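Local coordinates for 70 KDA protein (PDB 4B2N) that oxidatively cleaves natural rubber (polyisoprene) with dioxygen, working as a processive oxygenase that carries two covalently bound c-type hemes, at residues R477-Y480 with G484-Y487; A260-E265 with A320-D325; L19-I24 with K353-A358. All coordinates share one frame; numbering follows the deposited sequence.

Contact 1. Residues R477-Y480 with G484-Y487; sequences RAIY and GPIY
Y480, near the C-terminal end of helix 467-481, lays its side chain along the backbone of 484-487 as the chain doubles back. Its CB starts at the carbonyl of P485, 3.3 Å from P485 O, and the same oxygen lies at the ring's edge, near its plane. With CG anti to the backbone N (chi1 170°), the ring continues along the loop: CD1 is 3.5 Å from G484 O, and CE1, the last ring atom to touch 484-487, is 3.8 Å from I486 CG1, the two side chains lying side by side and pointing the same way. Beyond these segments, R443 makes a cation-pi contact with Y480 and also donates to Y480 O. Where the chain turns, G484 N donates to I479 O over 2.8 Å with an N-H...O angle of 149°. Beside it, I479 CG2 packs 3.8 Å from G484 CA. At the other end Y487 crosses R477 at about a right angle, its CD2 3.9 Å from R477 CG, while the guanidinium reaches on to E275, S447 and A444. That backbone bond is the one hydrogen bond between the segments; the other contacts are van der Waals, and the slightly positive aromatic edge probably suits P485 O.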
loop_
_atom_site.group_PDB
_atom_site.type_symbol
_atom_site.label_atom_id
_atom_site.label_comp_id
_atom_site.label_asym_id
_atom_site.label_seq_id
_atom_site.Cartn_x
_atom_site.Cartn_y
_atom_site.Cartn_z
ATOM N N ARG A 477 -29.280 9.152 -3.983
ATOM C CA ARG A 477 -27.765 9.238 -3.976
ATOM C C ARG A 477 -27.183 9.349 -5.388
ATOM O O ARG A 477 -26.329 10.262 -5.715
ATOM C CB ARG A 477 -27.187 8.019 -3.226
ATOM C CG ARG A 477 -27.324 8.159 -1.665
ATOM C CD ARG A 477 -26.710 6.938 -0.914
ATOM N NE ARG A 477 -25.312 6.891 -1.312
ATOM C CZ ARG A 477 -24.321 7.651 -0.874
ATOM N NH1 ARG A 477 -24.513 8.544 0.105
ATOM N NH2 ARG A 477 -23.128 7.543 -1.455
ATOM N N ALA A 478 -27.631 8.446 -6.264
ATOM C CA ALA A 478 -27.161 8.425 -7.681
ATOM C C ALA A 478 -27.493 9.755 -8.369
ATOM O O ALA A 478 -26.723 10.263 -9.175
ATOM C CB ALA A 478 -27.792 7.244 -8.431
ATOM N N ILE A 479 -28.657 10.324 -8.044
ATOM C CA ILE A 479 -29.008 11.623 -8.566
ATOM C C ILE A 479 -28.008 12.703 -8.148
ATOM O O ILE A 479 -27.512 13.503 -8.998
ATOM C CB ILE A 479 -30.435 12.006 -8.155
ATOM C CG1 ILE A 479 -31.441 11.105 -8.932
ATOM C CG2 ILE A 479 -30.667 13.489 -8.458
ATOM C CD1 ILE A 479 -32.822 11.131 -8.241
ATOM N N TYR A 480 -27.689 12.737 -6.865
ATOM C CA TYR A 480 -26.649 13.637 -6.386
ATOM C C TYR A 480 -25.314 13.331 -7.091
ATOM O O TYR A 480 -24.637 14.260 -7.567
ATOM C CB TYR A 480 -26.416 13.519 -4.858
ATOM C CG TYR A 480 -25.192 14.289 -4.491
ATOM C CD1 TYR A 480 -25.193 15.693 -4.574
ATOM C CD2 TYR A 480 -23.994 13.626 -4.127
ATOM C CE1 TYR A 480 -24.026 16.415 -4.325
ATOM C CE2 TYR A 480 -22.840 14.342 -3.827
ATOM C CZ TYR A 480 -22.877 15.737 -3.937
ATOM O OH TYR A 480 -21.722 16.408 -3.641
ATOM N N GLY A 484 -27.265 16.234 -9.418
ATOM C CA GLY A 484 -28.530 16.634 -8.823
ATOM C C GLY A 484 -28.415 17.166 -7.390
ATOM O O GLY A 484 -27.294 17.364 -6.875
ATOM N N PRO A 485 -29.566 17.385 -6.728
ATOM C CA PRO A 485 -29.597 17.895 -5.364
ATOM C C PRO A 485 -28.897 16.954 -4.385
ATOM O O PRO A 485 -28.853 15.703 -4.576
ATOM C CB PRO A 485 -31.086 17.928 -5.015
ATOM C CG PRO A 485 -31.763 18.049 -6.331
ATOM C CD PRO A 485 -30.910 17.311 -7.325
ATOM N N ILE A 486 -28.368 17.588 -3.356
ATOM C CA ILE A 486 -27.740 16.898 -2.234
ATOM C C ILE A 486 -28.764 15.986 -1.620
ATOM O O ILE A 486 -29.958 16.347 -1.497
ATOM C CB ILE A 486 -27.231 17.911 -1.222
ATOM C CG1 ILE A 486 -25.960 18.548 -1.817
ATOM C CG2 ILE A 486 -26.989 17.218 0.125
ATOM C CD1 ILE A 486 -25.516 19.817 -1.108
ATOM N N TYR A 487 -28.371 14.750 -1.318
ATOM C CA TYR A 487 -29.303 13.925 -0.578
ATOM C C TYR A 487 -28.584 13.593 0.752
ATOM O O TYR A 487 -28.882 14.162 1.808
ATOM C CB TYR A 487 -29.622 12.645 -1.368
ATOM C CG TYR A 487 -30.537 11.712 -0.618
ATOM C CD1 TYR A 487 -31.870 12.087 -0.368
ATOM C CD2 TYR A 487 -30.091 10.495 -0.112
ATOM C CE1 TYR A 487 -32.750 11.238 0.314
ATOM C CE2 TYR A 487 -30.972 9.661 0.597
ATOM C CZ TYR A 487 -32.282 10.037 0.780
ATOM O OH TYR A 487 -33.185 9.249 1.465
#

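Contact 2. Residues A260-E265 with A320-D325; sequences ALFDME and ANIFRD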
loop_
_atom_site.group_PDB
_atom_site.type_symbol
_atom_site.label_atom_id
_atom_site.label_comp_id
_atom_site.label_asym_id
_atom_site.label_seq_id
_atom_site.Cartn_x
_atom_site.Cartn_y
_atom_site.Cartn_z
ATOM N N ALA A 260 -20.576 -0.858 -5.188
ATOM C CA ALA A 260 -21.371 -1.922 -5.805
ATOM C C ALA A 260 -22.005 -2.841 -4.791
ATOM O O ALA A 260 -23.085 -3.288 -5.025
ATOM C CB ALA A 260 -20.518 -2.774 -6.748
ATOM N N LEU A 261 -21.320 -3.133 -3.675
ATOM C CA LEU A 261 -21.731 -4.195 -2.768
ATOM C C LEU A 261 -22.351 -3.588 -1.523
ATOM O O LEU A 261 -23.305 -4.149 -0.991
ATOM C CB LEU A 261 -20.509 -5.002 -2.341
ATOM C CG LEU A 261 -20.138 -6.305 -3.103
ATOM C CD1 LEU A 261 -20.455 -6.243 -4.586
ATOM C CD2 LEU A 261 -18.640 -6.634 -2.874
ATOM N N PHE A 262 -21.856 -2.402 -1.116
ATOM C CA PHE A 262 -22.118 -1.912 0.263
ATOM C C PHE A 262 -22.798 -0.589 0.213
ATOM O O PHE A 262 -22.438 0.242 -0.578
ATOM C CB PHE A 262 -20.819 -1.722 1.081
ATOM C CG PHE A 262 -20.043 -3.018 1.248
ATOM C CD1 PHE A 262 -20.510 -3.984 2.089
ATOM C CD2 PHE A 262 -18.903 -3.266 0.481
ATOM C CE1 PHE A 262 -19.836 -5.195 2.225
ATOM C CE2 PHE A 262 -18.226 -4.496 0.554
ATOM C CZ PHE A 262 -18.676 -5.450 1.465
ATOM N N ASP A 263 -23.759 -0.413 1.079
ATOM C CA ASP A 263 -24.404 0.868 1.263
ATOM C C ASP A 263 -23.304 1.839 1.735
ATOM O O ASP A 263 -22.523 1.560 2.663
ATOM C CB ASP A 263 -25.507 0.666 2.326
ATOM C CG ASP A 263 -26.274 1.948 2.630
ATOM O OD1 ASP A 263 -25.631 2.942 3.022
ATOM O OD2 ASP A 263 -27.535 1.992 2.500
ATOM N N MET A 264 -23.184 2.957 1.062
ATOM C CA MET A 264 -22.083 3.840 1.303
ATOM C C MET A 264 -22.270 4.749 2.513
ATOM O O MET A 264 -21.375 5.500 2.820
ATOM C CB MET A 264 -21.932 4.705 0.065
ATOM C CG MET A 264 -21.530 3.799 -1.112
ATOM S SD MET A 264 -19.778 3.332 -1.073
ATOM C CE MET A 264 -19.035 4.946 -1.462
ATOM N N GLU A 265 -23.436 4.645 3.178
ATOM C CA GLU A 265 -23.692 5.378 4.403
ATOM C C GLU A 265 -23.648 4.481 5.633
ATOM O O GLU A 265 -23.303 4.947 6.725
ATOM C CB GLU A 265 -25.046 6.050 4.321
ATOM C CG GLU A 265 -25.133 7.184 3.292
ATOM C CD GLU A 265 -26.548 7.710 3.286
ATOM O OE1 GLU A 265 -27.428 7.204 2.547
ATOM O OE2 GLU A 265 -26.821 8.608 4.082
ATOM N N ALA A 320 -14.667 -4.779 3.862
ATOM C CA ALA A 320 -15.134 -5.574 2.709
ATOM C C ALA A 320 -15.289 -7.027 3.030
ATOM O O ALA A 320 -15.694 -7.773 2.202
ATOM C CB ALA A 320 -14.227 -5.412 1.477
ATOM N N ASN A 321 -15.131 -7.412 4.268
ATOM C CA ASN A 321 -15.338 -8.796 4.673
ATOM C C ASN A 321 -16.829 -9.139 4.702
ATOM O O ASN A 321 -17.607 -8.442 5.303
ATOM C CB ASN A 321 -14.746 -8.934 6.089
ATOM C CG ASN A 321 -14.876 -10.329 6.665
ATOM O OD1 ASN A 321 -15.874 -11.008 6.503
ATOM N ND2 ASN A 321 -13.811 -10.776 7.311
ATOM N N ILE A 322 -17.213 -10.253 4.076
ATOM C CA ILE A 322 -18.594 -10.532 3.771
ATOM C C ILE A 322 -19.304 -11.100 4.962
ATOM O O ILE A 322 -20.559 -11.174 5.006
ATOM C CB ILE A 322 -18.664 -11.471 2.524
ATOM C CG1 ILE A 322 -19.531 -10.818 1.509
ATOM C CG2 ILE A 322 -18.884 -12.955 2.853
ATOM C CD1 ILE A 322 -18.861 -9.551 1.014
ATOM N N PHE A 323 -18.512 -11.500 5.943
ATOM C CA PHE A 323 -19.110 -12.114 7.118
ATOM C C PHE A 323 -19.545 -11.101 8.192
ATOM O O PHE A 323 -20.257 -11.469 9.104
ATOM C CB PHE A 323 -18.144 -13.160 7.679
ATOM C CG PHE A 323 -17.860 -14.308 6.729
ATOM C CD1 PHE A 323 -18.919 -15.045 6.150
ATOM C CD2 PHE A 323 -16.534 -14.691 6.455
ATOM C CE1 PHE A 323 -18.673 -16.113 5.306
ATOM C CE2 PHE A 323 -16.272 -15.805 5.613
ATOM C CZ PHE A 323 -17.345 -16.494 5.028
ATOM N N ARG A 324 -19.119 -9.829 8.112
ATOM C CA ARG A 324 -19.472 -8.850 9.167
ATOM C C ARG A 324 -20.802 -8.242 8.850
ATOM O O ARG A 324 -21.157 -8.225 7.691
ATOM C CB ARG A 324 -18.482 -7.690 9.167
ATOM C CG ARG A 324 -17.079 -8.125 9.502
ATOM C CD ARG A 324 -16.287 -7.013 10.147
ATOM N NE ARG A 324 -15.227 -7.697 10.888
ATOM C CZ ARG A 324 -14.088 -8.079 10.368
ATOM N NH1 ARG A 324 -13.758 -7.786 9.074
ATOM N NH2 ARG A 324 -13.256 -8.750 11.159
ATOM N N ASP A 325 -21.542 -7.727 9.849
ATOM C CA ASP A 325 -22.706 -6.904 9.555
ATOM C C ASP A 325 -22.308 -5.398 9.552
ATOM O O ASP A 325 -21.144 -5.076 9.797
ATOM C CB ASP A 325 -23.913 -7.237 10.459
ATOM C CG ASP A 325 -23.703 -6.799 11.885
ATOM O OD1 ASP A 325 -22.613 -6.292 12.282
ATOM O OD2 ASP A 325 -24.672 -6.931 12.650
#
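A320 and I322 both meet the end of the F262 ring, whose CZ does most of the touching. A320, the first residue past helix 312-319 to leave helical geometry, brings its CA, oblique to the ring, to 3.8 Å from F262 CZ and its CB to 4.2 Å from F262 CE2. N321 turns away and folds its amide back on its own chain: N321 OD1 accepts from F323 N at 2.7 Å, an Asx turn with the N-H in the carbonyl plane, within a type I beta turn from N321 to R324. I322 returns to the ring with its tip, CD1 lying 4.1 Å from F262 CZ, again oblique. F323 has I322 CG2 over one face of its ring, offset toward the rim, while R324 runs to a salt bridge with D179. D325 closes the segment as N-cap of helix 326-331, accepting from A328 N. L261 CB sits 3.6 Å above one face of the F262 ring, likewise offset toward the rim. This buried, largely apolar contact, with no hydrogen bond between the segments, joins the loop after helix 253-261 to the linker between helices 312-319 and 326-331; R329 of the latter touches F262, and Y607 of helix 599-607 packs against both L261 and I322.

Contact 3. Residues L19-I24 with K353-A358; sequences LDQASI and KTINTA
L19 and T357 meet through methyl groups, L19 CD1 lying 3.8 Å from T357 CG2, with the side chains crossing at a slant. From CG of L19, CD1 is carried on in an extended line (chi2 -172°), which brings this branch to the first turn of helix 357-369; T357 O is also near, 4.1 Å from L19 CD1. The threonine is turned to suit: its CG2 stands anti to the backbone N, so that a methyl and not OG1 is offered to the leucine. Two residues along from L19, Q21 stretches out beyond its CG toward I355. The two side chains approach from opposite directions, the Q21 amide nitrogen NE2 lying 3.9 Å from the I355 methyl CD1. T661 packs against both Q21 and I355, and Y658 and A360 add to the surroundings of L19. Around this, N356 is N-cap of helix 357-369, its OD1 accepting from L359 N, while its own backbone N is held by E657. D20, next to L19, forms a salt bridge with K414. No hydrogen bond spans the two segments, and just 128 Å² is buried in total. Association here consequently rests on van der Waals contact: one methyl pair and an amide nitrogen against a methyl make a small touch at the protein surface, between the loop before helix 27-32 and the start of helix 357-369, with no polar bond across it.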
loop_
_atom_site.group_PDB
_atom_site.type_symbol
_atom_site.label_atom_id
_atom_site.label_comp_id
_atom_site.label_asym_id
_atom_site.label_seq_id
_atom_site.Cartn_x
_atom_site.Cartn_y
_atom_site.Cartn_z
ATOM N N LEU A 19 23.894 15.388 7.171
ATOM C CA LEU A 19 23.388 14.016 7.302
ATOM C C LEU A 19 22.506 13.967 8.539
ATOM O O LEU A 19 22.623 14.802 9.447
ATOM C CB LEU A 19 24.552 13.042 7.440
ATOM C CG LEU A 19 25.465 13.002 6.221
ATOM C CD1 LEU A 19 26.483 11.872 6.368
ATOM C CD2 LEU A 19 24.702 12.884 4.902
ATOM N N ASP A 20 21.590 13.016 8.572
ATOM C CA ASP A 20 20.758 12.844 9.704
ATOM C C ASP A 20 20.339 11.367 9.774
ATOM O O ASP A 20 19.170 11.047 9.543
ATOM C CB ASP A 20 19.508 13.672 9.477
ATOM C CG ASP A 20 18.522 13.595 10.649
ATOM O OD1 ASP A 20 18.883 13.202 11.739
ATOM O OD2 ASP A 20 17.386 13.995 10.527
ATOM N N GLN A 21 21.255 10.483 10.112
ATOM C CA GLN A 21 20.976 9.031 10.200
ATOM C C GLN A 21 20.224 8.755 11.521
ATOM O O GLN A 21 20.542 9.310 12.495
ATOM C CB GLN A 21 22.316 8.292 10.096
ATOM C CG GLN A 21 23.068 8.729 8.820
ATOM C CD GLN A 21 24.600 8.511 8.848
ATOM O OE1 GLN A 21 25.393 9.390 9.251
ATOM N NE2 GLN A 21 25.020 7.345 8.373
ATOM N N ALA A 22 19.132 7.980 11.549
ATOM C CA ALA A 22 18.373 7.856 12.825
ATOM C C ALA A 22 17.727 6.540 12.893
ATOM O O ALA A 22 17.260 6.031 11.866
ATOM C CB ALA A 22 17.357 8.940 12.999
ATOM N N SER A 23 17.768 5.951 14.085
ATOM C CA SER A 23 17.128 4.700 14.331
ATOM C C SER A 23 15.659 5.017 14.564
ATOM O O SER A 23 14.748 4.208 14.237
ATOM C CB SER A 23 17.709 4.131 15.620
ATOM O OG SER A 23 18.901 3.479 15.312
ATOM N N ILE A 24 15.466 6.126 15.275
ATOM C CA ILE A 24 14.129 6.580 15.616
ATOM C C ILE A 24 13.871 7.772 14.716
ATOM O O ILE A 24 14.463 8.803 14.866
ATOM C CB ILE A 24 13.973 6.942 17.100
ATOM C CG1 ILE A 24 14.484 5.792 17.954
ATOM C CG2 ILE A 24 12.463 7.192 17.418
ATOM C CD1 ILE A 24 14.509 6.182 19.440
ATOM N N LYS A 353 24.930 -1.651 5.521
ATOM C CA LYS A 353 26.315 -1.670 5.000
ATOM C C LYS A 353 27.082 -0.366 5.158
ATOM O O LYS A 353 26.634 0.594 5.804
ATOM C CB LYS A 353 26.326 -2.198 3.564
ATOM C CG LYS A 353 25.851 -3.642 3.657
ATOM C CD LYS A 353 26.054 -4.505 2.450
ATOM C CE LYS A 353 25.201 -5.747 2.716
ATOM N NZ LYS A 353 25.977 -6.956 3.058
ATOM N N THR A 354 28.285 -0.364 4.595
ATOM C CA THR A 354 29.170 0.748 4.768
ATOM C C THR A 354 28.720 1.968 3.948
ATOM O O THR A 354 28.233 1.841 2.818
ATOM C CB THR A 354 30.628 0.318 4.414
ATOM O OG1 THR A 354 31.421 1.495 4.379
ATOM C CG2 THR A 354 30.696 -0.319 3.003
ATOM N N ILE A 355 28.877 3.145 4.524
ATOM C CA ILE A 355 28.529 4.382 3.864
ATOM C C ILE A 355 29.757 5.273 3.853
ATOM O O ILE A 355 30.424 5.410 4.884
ATOM C CB ILE A 355 27.413 5.148 4.586
ATOM C CG1 ILE A 355 26.138 4.281 4.615
ATOM C CG2 ILE A 355 27.113 6.447 3.869
ATOM C CD1 ILE A 355 24.935 4.915 5.291
ATOM N N ASN A 356 30.009 5.885 2.709
ATOM C CA ASN A 356 31.089 6.908 2.555
ATOM C C ASN A 356 30.529 8.216 2.989
ATOM O O ASN A 356 29.772 8.800 2.274
ATOM C CB ASN A 356 31.526 6.983 1.102
ATOM C CG ASN A 356 32.698 7.914 0.877
ATOM O OD1 ASN A 356 32.721 9.078 1.273
ATOM N ND2 ASN A 356 33.702 7.370 0.254
ATOM N N THR A 357 30.898 8.694 4.166
ATOM C CA THR A 357 30.259 9.878 4.714
ATOM C C THR A 357 30.465 11.112 3.834
ATOM O O THR A 357 29.543 11.910 3.630
ATOM C CB THR A 357 30.818 10.150 6.096
ATOM O OG1 THR A 357 30.398 9.080 6.916
ATOM C CG2 THR A 357 30.290 11.473 6.685
ATOM N N ALA A 358 31.670 11.259 3.291
ATOM C CA ALA A 358 31.915 12.414 2.434
ATOM C C ALA A 358 31.135 12.365 1.115
ATOM O O ALA A 358 30.730 13.404 0.594
ATOM C CB ALA A 358 33.416 12.599 2.173
#

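How the contacts relate
Contacts 1 and 2 are neighbours on one side of the chain's centre, with centres 21 Å apart. They touch directly where R477 of contact 1 packs on the 260-265 loop, its NH2 3.4 Å from M264 CB and its NH1 3.5 Å from E265 CG. The salt bridge of D263 to R473 ties that loop to the same helix, 467-481. Contact 3 lies on the opposite side, its centre 55 Å from that of contact 1 and 47 Å from that of contact 2, yet in sequence its loop encloses contact 2. The side chain of A320 is about 10 Å from a bound heme c. The side chain of L19 is about 13 Å from a bound heme c, whereas contact 1 is remote from the annotated sites.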